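PDB 2WAA: acetylxylan esterase / glucomannan deacetylase from Cellvibrio japonicus, which removes acetyl groups from xylan and glucomannan, contributing to the breakdown of plant cell wall polysaccharides. Local coordinates for residues 152-155 against 156-159; 282-285 against 286-290. All coordinates share one frame; numbering follows the deposited sequence.

Contact 1 of 2, residues 152-155 against 156-159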
# COMPACT_ATOMS: atom_id res chain seq x y z
N ALA A 152 2.67 -20.63 11.88
CA ALA A 152 3.01 -21.03 13.26
C ALA A 152 4.38 -21.75 13.30
O ALA A 152 4.66 -22.58 12.45
CB ALA A 152 1.93 -21.92 13.81
N GLY A 153 5.24 -21.37 14.23
CA GLY A 153 6.57 -21.98 14.29
C GLY A 153 7.71 -21.15 13.72
O GLY A 153 8.88 -21.31 14.12
N GLU A 154 7.41 -20.27 12.76
CA GLU A 154 8.43 -19.43 12.15
C GLU A 154 8.76 -18.18 12.98
O GLU A 154 7.89 -17.66 13.67
CB GLU A 154 7.94 -18.92 10.78
CG GLU A 154 7.90 -19.93 9.74
CD GLU A 154 7.47 -19.38 8.40
OE1 GLU A 154 7.27 -18.12 8.24
OE2 GLU A 154 7.33 -20.23 7.51
N ASP A 155 10.00 -17.71 12.90
CA ASP A 155 10.38 -16.39 13.38
C ASP A 155 9.84 -15.41 12.34
O ASP A 155 9.98 -15.66 11.15
CB ASP A 155 11.89 -16.23 13.48
CG ASP A 155 12.51 -17.12 14.56
OD1 ASP A 155 11.85 -17.37 15.60
OD2 ASP A 155 13.67 -17.56 14.35
N LYS A 156 9.17 -14.37 12.80
CA LYS A 156 8.70 -13.33 11.88
C LYS A 156 9.85 -12.93 10.94
O LYS A 156 11.01 -12.75 11.37
CB LYS A 156 8.24 -12.12 12.68
CG LYS A 156 7.55 -11.04 11.89
CD LYS A 156 7.39 -9.85 12.81
CE LYS A 156 6.05 -9.37 12.74
NZ LYS A 156 5.67 -8.61 13.96
N ASN A 157 9.53 -12.77 9.66
CA ASN A 157 10.50 -12.27 8.72
C ASN A 157 9.73 -11.56 7.59
O ASN A 157 8.51 -11.54 7.63
CB ASN A 157 11.34 -13.44 8.20
CG ASN A 157 10.53 -14.40 7.34
OD1 ASN A 157 10.42 -14.19 6.14
ND2 ASN A 157 10.00 -15.46 7.93
N THR A 158 10.43 -10.97 6.63
CA THR A 158 9.74 -10.07 5.70
C THR A 158 8.78 -10.83 4.76
O THR A 158 7.92 -10.20 4.13
CB THR A 158 10.70 -9.20 4.85
OG1 THR A 158 11.64 -10.07 4.19
CG2 THR A 158 11.46 -8.24 5.77
N ARG A 159 8.88 -12.16 4.70
CA ARG A 159 7.91 -12.97 3.96
C ARG A 159 6.50 -12.91 4.56
O ARG A 159 5.51 -13.13 3.85
CB ARG A 159 8.39 -14.44 3.88
CG ARG A 159 7.62 -15.24 2.81
CD ARG A 159 7.71 -16.75 3.08
NE ARG A 159 7.24 -17.04 4.45
CZ ARG A 159 5.98 -16.99 4.84
NH1 ARG A 159 5.02 -16.71 3.99
NH2 ARG A 159 5.67 -17.24 6.13
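The backbone from Glu154 through Asn157 runs extended and then enters a 3-10 segment that begins at Thr158, a bend that brings the side chains of Glu154 and Arg159 together. Their meeting is a one-oxygen salt bridge: Arg159 NH2 reaches Glu154 OE1 at 2.8 Å, with a nearly straight N-H...O angle of 162°. The oxygen sits in the guanidinium plane, at its edge, and is approached from the syn side of the carboxylate. The two flat groups nevertheless stand 81° apart, so the second carboxylate oxygen does not share the grip; OE2 of Glu154 stays 3.7 Å from Arg159 NH2. The first two torsions of Arg159 are extended, and the bend at chi3 (55°) then carries the guanidinium to Glu154. Each partner is held twice, since Glu154 OE1 also accepts from Trp160 NE1 and Arg159 NH2 also donates to the carbonyl of Asp149.

Between these charged ends Asn157 braces the chain through both ends of its amide. Its OD1 accepts from the backbone N of Arg159 at 2.9 Å, which defines an Asx turn at the start of the 3-10 segment; the donor lies well above the carbonyl plane. On the other side ND2 of Asn157 donates to Asp155 O at 3.2 Å, nearly along the C=O axis and close to the amide plane.

All of this belongs to the long loop after strand 133-139 of the GDSL-like, SGNH-type esterase domain. Lys156 takes no part in the Glu154-Arg159 bridge; its NZ forms salt bridges with Glu146 and with Asp314, the inferred charge-relay aspartate, while its side chain also touches His316.

Contact 2 of 2, residues 282-285 against 286-290; sequences AALV and SYIGE
Tyr287 lies with one ring face over the carbonyl carbon of Ala283, one turn earlier in helix 278-295, the connecting helix of a beta-alpha-beta unit between strands 267-270 and 300-302. Four i to i+4 backbone bonds join the two halves of this stretch; the shortest runs from Tyr287 N to Ala283 O, 2.8 Å. With CG beside its own backbone N and anti to the carbonyl carbon (chi1 -73°), Tyr287 sets its ring against that carbonyl, and CD1 comes 3.2 Å from Ala283 O.

The closely packed side is apolar. Leu284 and Ile288 cross at a slant, CG of Leu284 lying 4.0 Å from CD1 of Ile288, and Leu284 CD1 reaches Tyr287 CB more loosely at 4.4 Å. Helix 245-262 lies against Leu284 and Tyr287, Phe238 touches Leu284, and Tyr302 meets Ile288 from the neighbouring strand.

The solvent side, by contrast, has little side chain to offer: Ala282 and Gly289 are exposed and add mainly backbone. Ser286 is intermediate, its OG bonded to Arg245, which also pairs with Glu290. At the far end of the Tyr287 ring, the hydroxyl OH is hydrogen-bonded to the carbonyl oxygen of Pro243.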
# COMPACT_ATOMS: atom_id res chain seq x y z
N ALA A 282 -11.13 3.89 22.74
CA ALA A 282 -12.18 4.89 22.97
C ALA A 282 -11.59 6.31 22.89
O ALA A 282 -12.26 7.21 22.43
CB ALA A 282 -12.86 4.63 24.36
N ALA A 283 -10.35 6.48 23.35
CA ALA A 283 -9.72 7.79 23.33
C ALA A 283 -9.47 8.22 21.89
O ALA A 283 -9.75 9.36 21.53
CB ALA A 283 -8.39 7.77 24.11
N LEU A 284 -8.95 7.30 21.07
CA LEU A 284 -8.75 7.69 19.66
C LEU A 284 -10.05 7.99 18.92
O LEU A 284 -10.13 8.93 18.11
CB LEU A 284 -7.90 6.65 18.89
CG LEU A 284 -7.57 7.00 17.42
CD1 LEU A 284 -7.03 8.44 17.34
CD2 LEU A 284 -6.53 6.01 16.84
N VAL A 285 -11.10 7.23 19.21
CA VAL A 285 -12.39 7.53 18.62
C VAL A 285 -12.83 8.93 19.02
O VAL A 285 -13.36 9.70 18.19
CB VAL A 285 -13.44 6.48 19.07
CG1 VAL A 285 -14.85 6.93 18.73
CG2 VAL A 285 -13.09 5.08 18.44
N SER A 286 -12.61 9.25 20.29
CA SER A 286 -13.00 10.54 20.82
C SER A 286 -12.22 11.65 20.11
O SER A 286 -12.80 12.64 19.69
CB SER A 286 -12.70 10.62 22.32
OG SER A 286 -13.26 11.82 22.80
N TYR A 287 -10.91 11.44 19.97
CA TYR A 287 -10.04 12.44 19.35
C TYR A 287 -10.45 12.65 17.87
O TYR A 287 -10.47 13.78 17.36
CB TYR A 287 -8.60 11.96 19.41
CG TYR A 287 -7.93 11.99 20.77
CD1 TYR A 287 -8.65 12.29 21.95
CD2 TYR A 287 -6.58 11.66 20.89
CE1 TYR A 287 -8.00 12.31 23.22
CE2 TYR A 287 -5.91 11.68 22.17
CZ TYR A 287 -6.63 12.04 23.30
OH TYR A 287 -5.98 12.01 24.52
N ILE A 288 -10.81 11.57 17.19
CA ILE A 288 -11.28 11.68 15.83
C ILE A 288 -12.57 12.51 15.77
O ILE A 288 -12.74 13.35 14.87
CB ILE A 288 -11.49 10.26 15.19
CG1 ILE A 288 -10.11 9.68 14.84
CG2 ILE A 288 -12.44 10.37 13.93
CD1 ILE A 288 -10.13 8.15 14.55
N GLY A 289 -13.50 12.26 16.69
CA GLY A 289 -14.75 13.00 16.66
C GLY A 289 -14.43 14.49 16.86
O GLY A 289 -15.01 15.34 16.22
N GLU A 290 -13.51 14.81 17.76
CA GLU A 290 -13.23 16.22 18.00
C GLU A 290 -12.45 16.82 16.83
O GLU A 290 -12.60 18.00 16.52
CB GLU A 290 -12.47 16.43 19.32
CG GLU A 290 -12.40 17.88 19.71
CD GLU A 290 -11.90 18.09 21.18
OE1 GLU A 290 -12.01 17.17 22.01
OE2 GLU A 290 -11.36 19.19 21.46

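How the contacts relate
Both contacts show how residues a few positions apart fix local shape, yet they do so with different chemistry. Contact 1 is a surface loop without a buried residue among those that touch, and it relies on side-chain polar bonds where regular backbone pairing is lacking. Contact 2 is partly buried: regular helical bonds set the backbone, and largely apolar side chains pack on the face turned to helix 245-262 and strand 300-302. They hold no element in common and their centres lie about 34 Å apart, although both belong to the GDSL-like esterase domain. Through Lys156, contact 1 borders the proposed catalytic residues, whereas contact 2 belongs to a peripheral helix.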